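Local coordinates for glycosylation Associate Protein 2 (Streptococcus agalactiae serotype V, PDB 6OYC), which probably serves, within the Gap123 complex of the accessory Sec system, in the glycosylation and secretion of a serine-rich surface adhesin, at residues E274-A279 with F284-D289; T298-G303 with G309-W314; P322-C327 with V348-E353; F336-K341 with A377-A382; S368-G373 with A500-Q505. One frame throughout, in Å; residues are numbered along the deposited sequence.

Interaction 1: residues E274-A279 with F284-D289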
# COMPACT_ATOMS: atom_id res chain seq x y z
N GLU B 274 -3.95 0.94 -4.69
CA GLU B 274 -4.85 -0.19 -4.88
C GLU B 274 -4.70 -1.19 -3.75
O GLU B 274 -3.58 -1.46 -3.28
CB GLU B 274 -4.59 -0.88 -6.23
CG GLU B 274 -5.05 -0.08 -7.45
CD GLU B 274 -5.01 -0.93 -8.73
OE1 GLU B 274 -3.95 -1.01 -9.38
OE2 GLU B 274 -6.06 -1.53 -9.07
N ARG B 275 -5.82 -1.75 -3.31
CA ARG B 275 -5.86 -2.75 -2.26
C ARG B 275 -6.19 -4.11 -2.87
O ARG B 275 -7.09 -4.21 -3.71
CB ARG B 275 -6.92 -2.38 -1.22
CG ARG B 275 -7.20 -3.44 -0.14
CD ARG B 275 -7.83 -2.75 1.09
NE ARG B 275 -8.33 -3.68 2.09
CZ ARG B 275 -9.55 -4.22 2.07
NH1 ARG B 275 -10.40 -3.94 1.10
NH2 ARG B 275 -9.91 -5.04 3.05
N HIS B 276 -5.45 -5.14 -2.46
CA HIS B 276 -5.75 -6.50 -2.86
C HIS B 276 -5.84 -7.36 -1.60
O HIS B 276 -5.19 -7.05 -0.59
CB HIS B 276 -4.67 -7.05 -3.83
CG HIS B 276 -4.20 -6.03 -4.83
ND1 HIS B 276 -4.59 -6.05 -6.15
CD2 HIS B 276 -3.38 -4.96 -4.69
CE1 HIS B 276 -4.02 -5.04 -6.78
NE2 HIS B 276 -3.29 -4.36 -5.92
N ILE B 277 -6.64 -8.42 -1.65
CA ILE B 277 -6.93 -9.21 -0.45
C ILE B 277 -7.26 -10.64 -0.83
O ILE B 277 -7.78 -10.91 -1.91
CB ILE B 277 -8.07 -8.55 0.37
CG1 ILE B 277 -8.12 -9.10 1.78
CG2 ILE B 277 -9.42 -8.71 -0.32
CD1 ILE B 277 -8.75 -8.13 2.74
N ASP B 278 -6.97 -11.57 0.08
CA ASP B 278 -7.26 -12.98 -0.13
C ASP B 278 -8.39 -13.42 0.80
O ASP B 278 -8.93 -12.63 1.56
CB ASP B 278 -5.99 -13.82 0.06
CG ASP B 278 -5.67 -14.11 1.52
OD1 ASP B 278 -6.13 -13.38 2.43
OD2 ASP B 278 -4.92 -15.09 1.75
N ALA B 279 -8.71 -14.72 0.75
CA ALA B 279 -9.90 -15.23 1.43
C ALA B 279 -9.87 -14.96 2.93
O ALA B 279 -10.94 -14.78 3.53
CB ALA B 279 -10.06 -16.73 1.19
N PHE B 284 -2.28 -6.97 0.50
CA PHE B 284 -1.15 -6.18 0.05
C PHE B 284 -1.71 -5.01 -0.74
O PHE B 284 -2.85 -5.03 -1.20
CB PHE B 284 -0.12 -6.98 -0.80
CG PHE B 284 -0.67 -7.52 -2.12
CD1 PHE B 284 -1.35 -8.74 -2.16
CD2 PHE B 284 -0.46 -6.84 -3.31
CE1 PHE B 284 -1.82 -9.25 -3.38
CE2 PHE B 284 -0.92 -7.34 -4.54
CZ PHE B 284 -1.61 -8.54 -4.57
N MET B 285 -0.89 -3.97 -0.89
CA MET B 285 -1.30 -2.81 -1.65
C MET B 285 -0.29 -2.54 -2.76
O MET B 285 0.89 -2.89 -2.65
CB MET B 285 -1.45 -1.57 -0.76
CG MET B 285 -2.69 -1.64 0.10
SD MET B 285 -2.45 -2.72 1.49
CE MET B 285 -3.95 -2.35 2.42
N THR B 286 -0.75 -1.89 -3.82
CA THR B 286 0.12 -1.55 -4.93
C THR B 286 -0.12 -0.10 -5.32
O THR B 286 -1.24 0.40 -5.24
CB THR B 286 -0.10 -2.48 -6.15
OG1 THR B 286 -1.46 -2.38 -6.58
CG2 THR B 286 0.20 -3.93 -5.79
N TYR B 287 0.94 0.56 -5.74
CA TYR B 287 0.84 1.88 -6.34
C TYR B 287 1.55 1.85 -7.68
O TYR B 287 2.64 1.29 -7.80
CB TYR B 287 1.46 2.96 -5.45
CG TYR B 287 1.39 4.31 -6.12
CD1 TYR B 287 0.19 4.99 -6.18
CD2 TYR B 287 2.50 4.86 -6.74
CE1 TYR B 287 0.10 6.20 -6.80
CE2 TYR B 287 2.43 6.07 -7.38
CZ TYR B 287 1.22 6.74 -7.41
OH TYR B 287 1.12 7.95 -8.03
N PHE B 288 0.94 2.46 -8.70
CA PHE B 288 1.49 2.37 -10.05
C PHE B 288 1.45 3.73 -10.74
O PHE B 288 0.40 4.37 -10.77
CB PHE B 288 0.73 1.33 -10.87
CG PHE B 288 1.02 1.37 -12.35
CD1 PHE B 288 2.24 0.96 -12.86
CD2 PHE B 288 0.03 1.79 -13.24
CE1 PHE B 288 2.49 0.98 -14.24
CE2 PHE B 288 0.27 1.81 -14.62
CZ PHE B 288 1.50 1.41 -15.12
N ASP B 289 2.59 4.15 -11.28
CA ASP B 289 2.72 5.40 -12.04
C ASP B 289 3.37 5.06 -13.38
O ASP B 289 4.56 4.68 -13.40
CB ASP B 289 3.55 6.44 -11.27
CG ASP B 289 3.56 7.82 -11.94
OD1 ASP B 289 3.12 7.97 -13.10
OD2 ASP B 289 4.03 8.78 -11.29
O HOH W 1 -1.69 -0.38 -8.41
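H276 lays its imidazole against the phenyl ring of F284, the two planes only 9° from parallel but slid apart, with centroids 4.5 Å from each other. The ring overlap is slight, and an aliphatic carbon adds to it: H276 CB sits over the F284 face, 3.7 Å from its centroid, a CH-pi contact. At the imidazole edge, H276 NE2 is hydrogen-bonded to T286 OG1 at 2.8 Å with the hydroxyl in the ring plane, which helps to fix the ring's rotation. A chi1 of 59° brings that hydroxyl there, setting OG1 between the threonine's own N and carbonyl carbon. T286 OG1 also meets a water that bridges to E274 OE1, and this carboxylate oxygen has a salt bridge with K354 besides.

Behind the side chains the backbones pair antiparallel. H276 N reaches F284 O at 2.9 Å and E274 N reaches T286 O at 2.8 Å. The non-hydrogen-bonded pair R275 and M285 lies between, its side chains alongside each other on the opposite face, while R275 NE goes on to a salt bridge with E283.

This hairpin forms one edge of the eight-stranded mixed sheet: strand 274-277 is outermost, strand 283-289 pairs inward with strand 323-327, and helix 341-358 packs on the face bearing F284, where Y343 meets its ring edge-to-face.

Interaction 2: residues T298-G303 with G309-W314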
# COMPACT_ATOMS: atom_id res chain seq x y z
N THR B 298 9.78 -0.43 -13.29
CA THR B 298 10.59 -0.72 -12.11
C THR B 298 9.71 -0.92 -10.88
O THR B 298 8.98 -0.02 -10.47
CB THR B 298 11.57 0.42 -11.87
OG1 THR B 298 10.84 1.64 -11.73
CG2 THR B 298 12.54 0.52 -13.05
N VAL B 299 9.83 -2.09 -10.25
CA VAL B 299 9.01 -2.48 -9.11
C VAL B 299 9.85 -2.46 -7.84
O VAL B 299 10.92 -3.10 -7.79
CB VAL B 299 8.38 -3.87 -9.33
CG1 VAL B 299 7.56 -4.31 -8.12
CG2 VAL B 299 7.55 -3.90 -10.60
N TYR B 300 9.38 -1.75 -6.82
CA TYR B 300 10.04 -1.71 -5.52
C TYR B 300 9.12 -2.32 -4.47
O TYR B 300 8.03 -1.80 -4.23
CB TYR B 300 10.40 -0.28 -5.12
CG TYR B 300 11.17 -0.19 -3.82
CD1 TYR B 300 12.41 -0.81 -3.68
CD2 TYR B 300 10.66 0.52 -2.73
CE1 TYR B 300 13.12 -0.73 -2.49
CE2 TYR B 300 11.36 0.60 -1.53
CZ TYR B 300 12.60 -0.02 -1.42
OH TYR B 300 13.30 0.06 -0.24
N PHE B 301 9.56 -3.43 -3.86
CA PHE B 301 8.86 -4.00 -2.72
C PHE B 301 9.28 -3.28 -1.44
O PHE B 301 10.48 -3.13 -1.16
CB PHE B 301 9.16 -5.49 -2.57
CG PHE B 301 8.47 -6.37 -3.58
CD1 PHE B 301 8.95 -6.46 -4.88
CD2 PHE B 301 7.39 -7.15 -3.23
CE1 PHE B 301 8.35 -7.28 -5.81
CE2 PHE B 301 6.77 -7.98 -4.16
CZ PHE B 301 7.25 -8.04 -5.45
N SER B 302 8.30 -2.83 -0.65
CA SER B 302 8.62 -2.10 0.57
C SER B 302 9.28 -3.02 1.58
O SER B 302 8.96 -4.22 1.68
CB SER B 302 7.35 -1.49 1.17
OG SER B 302 6.78 -0.51 0.33
N GLY B 303 10.20 -2.45 2.35
CA GLY B 303 10.79 -3.16 3.47
C GLY B 303 9.81 -3.30 4.65
O GLY B 303 8.64 -2.91 4.59
N GLY B 309 1.87 1.67 4.77
CA GLY B 309 2.02 2.48 3.58
C GLY B 309 3.19 2.03 2.72
O GLY B 309 3.91 1.09 3.04
N PHE B 310 3.36 2.73 1.59
CA PHE B 310 4.41 2.40 0.64
C PHE B 310 5.74 3.05 1.01
O PHE B 310 5.79 4.23 1.35
CB PHE B 310 4.04 2.85 -0.77
CG PHE B 310 2.80 2.23 -1.30
CD1 PHE B 310 2.81 0.93 -1.79
CD2 PHE B 310 1.61 2.94 -1.30
CE1 PHE B 310 1.66 0.34 -2.27
CE2 PHE B 310 0.44 2.37 -1.79
CZ PHE B 310 0.47 1.06 -2.28
N GLU B 311 6.81 2.27 0.91
CA GLU B 311 8.17 2.77 0.96
C GLU B 311 8.67 3.14 -0.43
O GLU B 311 8.31 2.50 -1.43
CB GLU B 311 9.11 1.72 1.53
CG GLU B 311 9.45 1.87 2.96
CD GLU B 311 10.51 0.88 3.38
OE1 GLU B 311 11.05 0.15 2.51
OE2 GLU B 311 10.78 0.82 4.60
N GLY B 312 9.53 4.16 -0.49
CA GLY B 312 10.30 4.41 -1.69
C GLY B 312 9.59 5.15 -2.80
O GLY B 312 10.00 5.03 -3.96
N PHE B 313 8.54 5.91 -2.49
CA PHE B 313 7.86 6.71 -3.50
C PHE B 313 8.82 7.70 -4.17
O PHE B 313 8.95 7.74 -5.39
CB PHE B 313 6.69 7.46 -2.87
CG PHE B 313 5.92 8.32 -3.85
CD1 PHE B 313 5.00 7.74 -4.72
CD2 PHE B 313 6.10 9.69 -3.88
CE1 PHE B 313 4.27 8.52 -5.60
CE2 PHE B 313 5.38 10.48 -4.77
CZ PHE B 313 4.46 9.90 -5.63
N TRP B 314 9.48 8.52 -3.37
CA TRP B 314 10.29 9.57 -3.97
C TRP B 314 11.51 9.01 -4.68
O TRP B 314 11.92 9.52 -5.73
CB TRP B 314 10.67 10.59 -2.91
CG TRP B 314 9.50 11.35 -2.44
CD1 TRP B 314 8.92 11.31 -1.19
CD2 TRP B 314 8.72 12.28 -3.20
NE1 TRP B 314 7.84 12.15 -1.14
CE2 TRP B 314 7.69 12.76 -2.35
CE3 TRP B 314 8.78 12.75 -4.52
CZ2 TRP B 314 6.74 13.68 -2.78
CZ3 TRP B 314 7.84 13.67 -4.94
CH2 TRP B 314 6.83 14.14 -4.07
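E311 reaches across to S302 and G303 with both its backbone and its side chain. Its CB starts the contact, 3.4 Å from S302 OG and packed beside S302 CB. Beyond CG the chain runs extended, chi2 -174°, which carries the carboxylate past the serine to the next peptide. There CD lies 3.5 Å from G303 N, and OE1, at the tip, takes the hydrogen bond from G303 N at 2.7 Å. The amide comes from above the carboxylate plane, 60° out of it. The same OE1 stands 3.6 Å from Y300 OH, and the arginine R305 touches this side chain from the intervening loop.

At the other end of the residue, E311 N donates to S302 OG at 2.8 Å, nearly straight at 166°. The carbonyl of E311 faces the tyrosine: Y300 CD2 approaches E311 O to 3.3 Å, with the oxygen near the ring plane at its edge. Next to it G312, the N-cap residue of helix 313-318, keeps its CA close to Y300 CE2.

The serine hydroxyl thus works twice, accepting from E311 N while also bonding to I326 O in the adjacent strand. For G303 the consequence is that its amide is already engaged by a carboxylate. In alpha/beta hydrolases the loop after this strand commonly helps to build the oxyanion hole, so with E311 placed as it is, that amide would probably not be available to a ligand.

Interaction 3: residues P322-C327 with V348-E353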
# COMPACT_ATOMS: atom_id res chain seq x y z
N PRO B 322 8.63 4.32 -15.49
CA PRO B 322 7.38 3.78 -14.93
C PRO B 322 7.69 2.89 -13.75
O PRO B 322 8.67 2.14 -13.77
CB PRO B 322 6.77 2.99 -16.09
CG PRO B 322 7.46 3.51 -17.33
CD PRO B 322 8.82 3.97 -16.91
N PHE B 323 6.86 2.98 -12.71
CA PHE B 323 7.20 2.28 -11.48
C PHE B 323 5.97 1.81 -10.71
O PHE B 323 4.87 2.36 -10.81
CB PHE B 323 8.10 3.13 -10.57
CG PHE B 323 7.42 4.32 -9.92
CD1 PHE B 323 7.35 5.53 -10.58
CD2 PHE B 323 6.91 4.22 -8.62
CE1 PHE B 323 6.78 6.64 -9.98
CE2 PHE B 323 6.33 5.33 -8.00
CZ PHE B 323 6.25 6.54 -8.67
N MET B 324 6.20 0.76 -9.93
CA MET B 324 5.18 0.14 -9.10
C MET B 324 5.76 -0.01 -7.70
O MET B 324 6.94 -0.34 -7.55
CB MET B 324 4.77 -1.21 -9.67
CG MET B 324 3.50 -1.79 -9.11
SD MET B 324 3.10 -3.31 -10.00
CE MET B 324 1.84 -4.04 -8.95
N LEU B 325 4.94 0.28 -6.69
CA LEU B 325 5.29 0.02 -5.30
C LEU B 325 4.37 -1.06 -4.73
O LEU B 325 3.19 -1.13 -5.08
CB LEU B 325 5.18 1.28 -4.45
CG LEU B 325 5.72 2.57 -5.08
CD1 LEU B 325 5.44 3.73 -4.13
CD2 LEU B 325 7.22 2.43 -5.38
N ILE B 326 4.93 -1.90 -3.87
CA ILE B 326 4.20 -3.00 -3.22
C ILE B 326 4.58 -2.98 -1.75
O ILE B 326 5.77 -2.96 -1.41
CB ILE B 326 4.54 -4.36 -3.87
CG1 ILE B 326 4.68 -4.22 -5.39
CG2 ILE B 326 3.51 -5.42 -3.49
CD1 ILE B 326 4.66 -5.52 -6.16
N CYS B 327 3.57 -2.99 -0.87
CA CYS B 327 3.80 -3.06 0.56
C CYS B 327 2.89 -4.12 1.17
O CYS B 327 1.85 -4.47 0.61
CB CYS B 327 3.57 -1.72 1.25
SG CYS B 327 1.85 -1.18 1.18
N VAL B 348 1.70 -11.73 -8.25
CA VAL B 348 2.26 -11.94 -9.58
C VAL B 348 1.34 -11.35 -10.64
O VAL B 348 1.77 -10.63 -11.54
CB VAL B 348 2.52 -13.45 -9.81
CG1 VAL B 348 2.75 -13.76 -11.27
CG2 VAL B 348 3.70 -13.91 -8.94
N ASP B 349 0.03 -11.62 -10.51
CA ASP B 349 -0.92 -11.05 -11.46
C ASP B 349 -0.88 -9.53 -11.44
O ASP B 349 -0.98 -8.90 -12.50
CB ASP B 349 -2.34 -11.54 -11.14
CG ASP B 349 -2.51 -13.05 -11.36
OD1 ASP B 349 -1.60 -13.69 -11.93
OD2 ASP B 349 -3.56 -13.59 -10.95
N ALA B 350 -0.71 -8.92 -10.26
CA ALA B 350 -0.76 -7.47 -10.17
C ALA B 350 0.38 -6.83 -10.94
O ALA B 350 0.19 -5.81 -11.61
CB ALA B 350 -0.74 -7.01 -8.72
N ILE B 351 1.57 -7.43 -10.86
CA ILE B 351 2.69 -6.93 -11.66
C ILE B 351 2.48 -7.24 -13.15
O ILE B 351 2.64 -6.36 -14.00
CB ILE B 351 4.03 -7.48 -11.13
CG1 ILE B 351 4.19 -7.11 -9.65
CG2 ILE B 351 5.20 -6.91 -11.94
CD1 ILE B 351 5.05 -8.05 -8.86
N GLN B 352 2.09 -8.48 -13.48
CA GLN B 352 1.83 -8.81 -14.88
C GLN B 352 0.76 -7.91 -15.48
O GLN B 352 0.83 -7.55 -16.66
CB GLN B 352 1.41 -10.28 -15.02
CG GLN B 352 2.51 -11.23 -14.60
CD GLN B 352 2.27 -12.71 -14.95
OE1 GLN B 352 3.21 -13.41 -15.30
NE2 GLN B 352 1.02 -13.18 -14.81
N GLU B 353 -0.23 -7.51 -14.67
CA GLU B 353 -1.27 -6.64 -15.17
C GLU B 353 -0.71 -5.29 -15.59
O GLU B 353 -1.13 -4.73 -16.61
CB GLU B 353 -2.36 -6.49 -14.12
CG GLU B 353 -3.63 -5.81 -14.59
CD GLU B 353 -4.56 -5.48 -13.42
OE1 GLU B 353 -4.72 -4.28 -13.11
OE2 GLU B 353 -5.10 -6.43 -12.81
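I351 sets CG1 into the hollow between M324 and I326, two side chains that rise from the same face of strand 323-327, with its delta methyl against I326. This CG1-CD1 branch is the knob, and it is touched from two directions: I351 CD1 lies 3.7 Å from I326 CD1, while I351 CG1 is 3.9 Å from M324 CE. The isoleucines meet at about a right angle, branch end against branch end, whereas the methionine passes I351 obliquely.

M324 is the longest bump on the strand side. Its chain is stretched all the way, from chi1 of -165° onward, so SD runs past I351 and the terminal methyl arrives at the helix surface. That methyl settles into a shallow notch made of A350 and the start of I351, with CE 3.6 Å from A350 O and 3.9 Å from A350 CB. With only a methyl at A350, the M324 methyl lies close to the helix backbone. No hydrogen bond crosses here; the fit is wholly van der Waals and every touching residue is buried.

The strand and helix run nearly antiparallel, their short axes 166° apart and 10.4 Å at closest approach, as expected for a helix lying on a sheet. Strand 323-327 is flanked by strands 283-289 and 297-301, whose T286 and V299 also touch M324. Helix 341-358 covers this face, and L325, on the reverse of the strand, packs against F313 and M316 of helix 313-318.

Interaction 4: residues F336-K341 with A377-A382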
# COMPACT_ATOMS: atom_id res chain seq x y z
N PHE B 336 6.61 -10.53 4.50
CA PHE B 336 7.51 -11.00 3.45
C PHE B 336 6.76 -11.48 2.20
O PHE B 336 7.22 -12.37 1.49
CB PHE B 336 8.43 -12.10 4.00
CG PHE B 336 9.53 -11.57 4.90
CD1 PHE B 336 9.23 -11.06 6.14
CD2 PHE B 336 10.85 -11.55 4.47
CE1 PHE B 336 10.23 -10.54 6.95
CE2 PHE B 336 11.85 -11.05 5.28
CZ PHE B 336 11.53 -10.54 6.52
N TYR B 337 5.59 -10.90 1.93
CA TYR B 337 4.85 -11.09 0.68
C TYR B 337 4.49 -12.54 0.40
O TYR B 337 4.18 -12.90 -0.74
CB TYR B 337 5.60 -10.47 -0.51
CG TYR B 337 5.92 -9.03 -0.24
CD1 TYR B 337 5.00 -8.03 -0.52
CD2 TYR B 337 7.12 -8.66 0.38
CE1 TYR B 337 5.28 -6.69 -0.24
CE2 TYR B 337 7.40 -7.32 0.65
CZ TYR B 337 6.48 -6.35 0.35
OH TYR B 337 6.75 -5.02 0.64
N ILE B 338 4.50 -13.39 1.42
CA ILE B 338 4.09 -14.78 1.22
C ILE B 338 2.84 -15.06 2.05
O ILE B 338 2.50 -14.34 2.99
CB ILE B 338 5.21 -15.78 1.57
CG1 ILE B 338 5.75 -15.52 2.97
CG2 ILE B 338 6.35 -15.66 0.54
CD1 ILE B 338 6.64 -16.64 3.46
N GLY B 339 2.15 -16.12 1.66
CA GLY B 339 0.90 -16.48 2.30
C GLY B 339 0.17 -17.49 1.45
O GLY B 339 0.80 -18.38 0.88
N SER B 340 -1.15 -17.34 1.33
CA SER B 340 -1.93 -18.28 0.54
C SER B 340 -1.50 -18.22 -0.92
O SER B 340 -0.86 -17.27 -1.38
CB SER B 340 -3.43 -18.00 0.68
OG SER B 340 -3.88 -16.96 -0.21
N LYS B 341 -1.85 -19.28 -1.65
CA LYS B 341 -1.60 -19.29 -3.08
C LYS B 341 -2.38 -18.19 -3.76
O LYS B 341 -1.89 -17.60 -4.73
CB LYS B 341 -1.99 -20.64 -3.69
CG LYS B 341 -1.11 -21.86 -3.31
CD LYS B 341 -1.04 -22.11 -1.77
CE LYS B 341 -2.46 -22.24 -1.13
NZ LYS B 341 -2.46 -21.89 0.32
N ALA B 377 10.83 -9.60 -3.95
CA ALA B 377 11.34 -9.38 -5.30
C ALA B 377 11.87 -10.68 -5.91
O ALA B 377 11.56 -10.99 -7.06
CB ALA B 377 12.41 -8.29 -5.31
N THR B 378 12.62 -11.46 -5.14
CA THR B 378 13.19 -12.70 -5.67
C THR B 378 12.16 -13.84 -5.70
O THR B 378 12.08 -14.56 -6.70
CB THR B 378 14.41 -13.10 -4.84
OG1 THR B 378 15.30 -11.98 -4.71
CG2 THR B 378 15.15 -14.24 -5.50
N TYR B 379 11.37 -14.01 -4.64
CA TYR B 379 10.40 -15.11 -4.60
C TYR B 379 9.39 -14.99 -5.73
O TYR B 379 9.05 -15.99 -6.37
CB TYR B 379 9.70 -15.14 -3.24
CG TYR B 379 8.65 -16.24 -3.05
CD1 TYR B 379 7.33 -16.03 -3.44
CD2 TYR B 379 8.99 -17.46 -2.49
CE1 TYR B 379 6.38 -17.03 -3.27
CE2 TYR B 379 8.03 -18.47 -2.32
CZ TYR B 379 6.73 -18.24 -2.71
OH TYR B 379 5.76 -19.21 -2.54
N HIS B 380 8.88 -13.78 -5.97
CA HIS B 380 7.90 -13.61 -7.04
C HIS B 380 8.58 -13.45 -8.40
O HIS B 380 7.98 -13.77 -9.43
CB HIS B 380 6.97 -12.43 -6.72
CG HIS B 380 6.11 -12.66 -5.51
ND1 HIS B 380 5.03 -13.52 -5.51
CD2 HIS B 380 6.19 -12.16 -4.25
CE1 HIS B 380 4.48 -13.53 -4.31
NE2 HIS B 380 5.16 -12.72 -3.52
N GLY B 381 9.83 -12.96 -8.41
CA GLY B 381 10.60 -12.91 -9.65
C GLY B 381 10.66 -14.25 -10.36
O GLY B 381 10.55 -14.32 -11.58
N ALA B 382 10.78 -15.34 -9.59
CA ALA B 382 10.72 -16.69 -10.13
C ALA B 382 9.52 -16.92 -11.04
O ALA B 382 9.60 -17.73 -11.97
CB ALA B 382 10.71 -17.70 -8.97
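The backbone at Y337, with phi of 58° and psi of 20°, sits in the left-handed helical region, which presents its carbonyl to H380, and the loop then extends through I338 toward S340. H380 NE2 donates to Y337 O over 3.0 Å with an N-H...O angle of 156°. The oxygen lies almost in the imidazole plane, though the donor is tilted from the plane of the carbonyl. With a carbonyl as acceptor, NE2 should carry a proton. Y337 CB also approaches, 3.8 Å from H380 NE2, while the tyrosine ring leads off and its OH bonds to S302 O.

One residue further on, I338 lowers CG2 onto the middle of the Y379 ring, 4.0 Å from the centroid and close to its normal, a CH-pi contact. Y379 CD1 in turn lies over a face of the H380 ring, so methyl, phenol and imidazole are packed in sequence. Y379 OH is held by E344, and V348 approaches H380 from helix 341-358.

S340, whose OG bonds to Y343 N, is the N-cap of helix 341-358. The loop therefore joins the entry of that helix to helix 372-381, the helix of the strand-turn-helix at S371, as in the core of the alpha/beta-hydrolase fold.

Interaction 5: residues S368-G373 with A500-Q505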
# COMPACT_ATOMS: atom_id res chain seq x y z
N SER B 368 12.92 -5.10 -7.39
CA SER B 368 13.93 -4.56 -6.48
C SER B 368 13.39 -4.47 -5.06
O SER B 368 12.18 -4.49 -4.82
CB SER B 368 14.38 -3.17 -6.93
OG SER B 368 13.26 -2.30 -7.05
N GLY B 369 14.32 -4.35 -4.11
CA GLY B 369 13.96 -4.14 -2.72
C GLY B 369 15.17 -4.27 -1.82
O GLY B 369 16.26 -4.67 -2.23
N LEU B 370 14.95 -3.92 -0.55
CA LEU B 370 15.95 -4.05 0.50
C LEU B 370 15.36 -4.84 1.66
O LEU B 370 14.17 -4.75 1.96
CB LEU B 370 16.43 -2.66 0.95
CG LEU B 370 17.02 -1.87 -0.23
CD1 LEU B 370 16.91 -0.38 -0.02
CD2 LEU B 370 18.47 -2.27 -0.51
N SER B 371 16.22 -5.65 2.30
CA SER B 371 15.84 -6.58 3.36
C SER B 371 14.57 -7.36 3.04
O SER B 371 14.62 -8.30 2.23
CB SER B 371 15.70 -5.85 4.70
OG SER B 371 16.96 -5.58 5.28
N MET B 372 13.43 -7.01 3.65
CA MET B 372 12.21 -7.78 3.43
C MET B 372 11.75 -7.68 1.98
O MET B 372 11.15 -8.62 1.45
CB MET B 372 11.09 -7.29 4.36
CG MET B 372 9.75 -7.99 4.12
SD MET B 372 8.43 -7.61 5.30
CE MET B 372 7.70 -6.13 4.54
N GLY B 373 12.01 -6.53 1.34
CA GLY B 373 11.70 -6.40 -0.07
C GLY B 373 12.45 -7.40 -0.93
O GLY B 373 11.93 -7.84 -1.97
N ALA B 500 23.08 4.48 -1.59
CA ALA B 500 23.84 4.97 -2.74
C ALA B 500 24.10 3.86 -3.75
O ALA B 500 23.99 4.07 -4.96
CB ALA B 500 25.15 5.60 -2.28
N TRP B 501 24.44 2.67 -3.26
CA TRP B 501 24.66 1.55 -4.16
C TRP B 501 23.38 1.20 -4.92
O TRP B 501 23.39 1.03 -6.14
CB TRP B 501 25.16 0.34 -3.38
CG TRP B 501 25.25 -0.89 -4.23
CD1 TRP B 501 26.30 -1.27 -5.01
CD2 TRP B 501 24.23 -1.89 -4.42
NE1 TRP B 501 26.02 -2.44 -5.66
CE2 TRP B 501 24.75 -2.84 -5.32
CE3 TRP B 501 22.94 -2.07 -3.92
CZ2 TRP B 501 24.02 -3.96 -5.72
CZ3 TRP B 501 22.22 -3.18 -4.33
CH2 TRP B 501 22.76 -4.11 -5.22
N PHE B 502 22.27 1.07 -4.19
CA PHE B 502 20.99 0.70 -4.79
C PHE B 502 20.58 1.69 -5.87
O PHE B 502 20.23 1.30 -6.99
CB PHE B 502 19.92 0.60 -3.70
CG PHE B 502 18.56 0.17 -4.18
CD1 PHE B 502 18.22 -1.18 -4.22
CD2 PHE B 502 17.60 1.11 -4.55
CE1 PHE B 502 16.95 -1.59 -4.64
CE2 PHE B 502 16.34 0.71 -4.98
CZ PHE B 502 16.01 -0.64 -5.02
N THR B 503 20.64 2.98 -5.55
CA THR B 503 20.25 3.97 -6.55
C THR B 503 21.27 4.05 -7.68
O THR B 503 20.89 4.30 -8.84
CB THR B 503 20.06 5.35 -5.90
OG1 THR B 503 19.84 6.32 -6.93
CG2 THR B 503 21.27 5.76 -5.10
N SER B 504 22.56 3.84 -7.38
CA SER B 504 23.58 3.83 -8.43
C SER B 504 23.39 2.63 -9.36
O SER B 504 23.45 2.77 -10.59
CB SER B 504 24.98 3.81 -7.81
OG SER B 504 25.92 3.20 -8.68
N GLN B 505 23.16 1.45 -8.78
CA GLN B 505 22.91 0.28 -9.60
C GLN B 505 21.70 0.48 -10.50
O GLN B 505 21.67 -0.02 -11.63
CB GLN B 505 22.71 -0.94 -8.70
CG GLN B 505 23.34 -2.20 -9.24
CD GLN B 505 24.83 -2.07 -9.46
OE1 GLN B 505 25.51 -1.31 -8.76
NE2 GLN B 505 25.34 -2.80 -10.44
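F502 drives its phenyl ring from helix 495-514 against the end of strand 365-370, and the closest packing is at its tip. F502 CZ lies 3.6 Å from S368 CB, with CE1 3.8 Å from G369 N, which meets the ring near its plane at the edge. L370 covers a flank: its CD1 lies over one face, and CD2 is 3.9 Å from F502 CD1. The ring gets this far because CG is anti to the helix N, chi1 -178°, which sends it straight out from the helix. S368 OG has polar partners of its own in Y506 OH and V299 O.

Strand 365-370 ends at L370, and S371 follows with a strained phi of 45° and psi of -105°, which fit a nucleophile elbow running into helix 372-381, as in alpha/beta hydrolases. S371 OG is hydrogen-bonded to H491 NE2, and with D461 they could form a Ser-His-Asp triad, though no activity is established. F502 thus packs on the strand just ahead of that turn.

Away from the ring the contact is looser. L370 is only partly buried, and W501, itself buried against strands 452-458 and 482-487, misses segment 368-373 by 5.4 Å. A500 and S504 face solvent on the helix surface.

Overall arrangement
All five contacts belong to the alpha/beta-hydrolase-like part of the chain, built on the mixed sheet that starts at strand 274-277. Interaction 1 pairs its first two strands, 274-277 and 283-289; interactions 3, 2 and 5 use 323-327, 297-301 and 365-370, in that order across it. Interactions 1, 2 and 3 come one after another along the chain; interaction 4 alternates with 3 and with 5, since helix 341-358 and strand 365-370 lie between its segments. Centres of 1 and 3 are about 9 Å apart, those of 1 and 5 about 22 Å. Interactions 4 and 5 share helix 372-381; interaction 5 contains the possible nucleophile's turn, and side chains of 2 and 4 touch it.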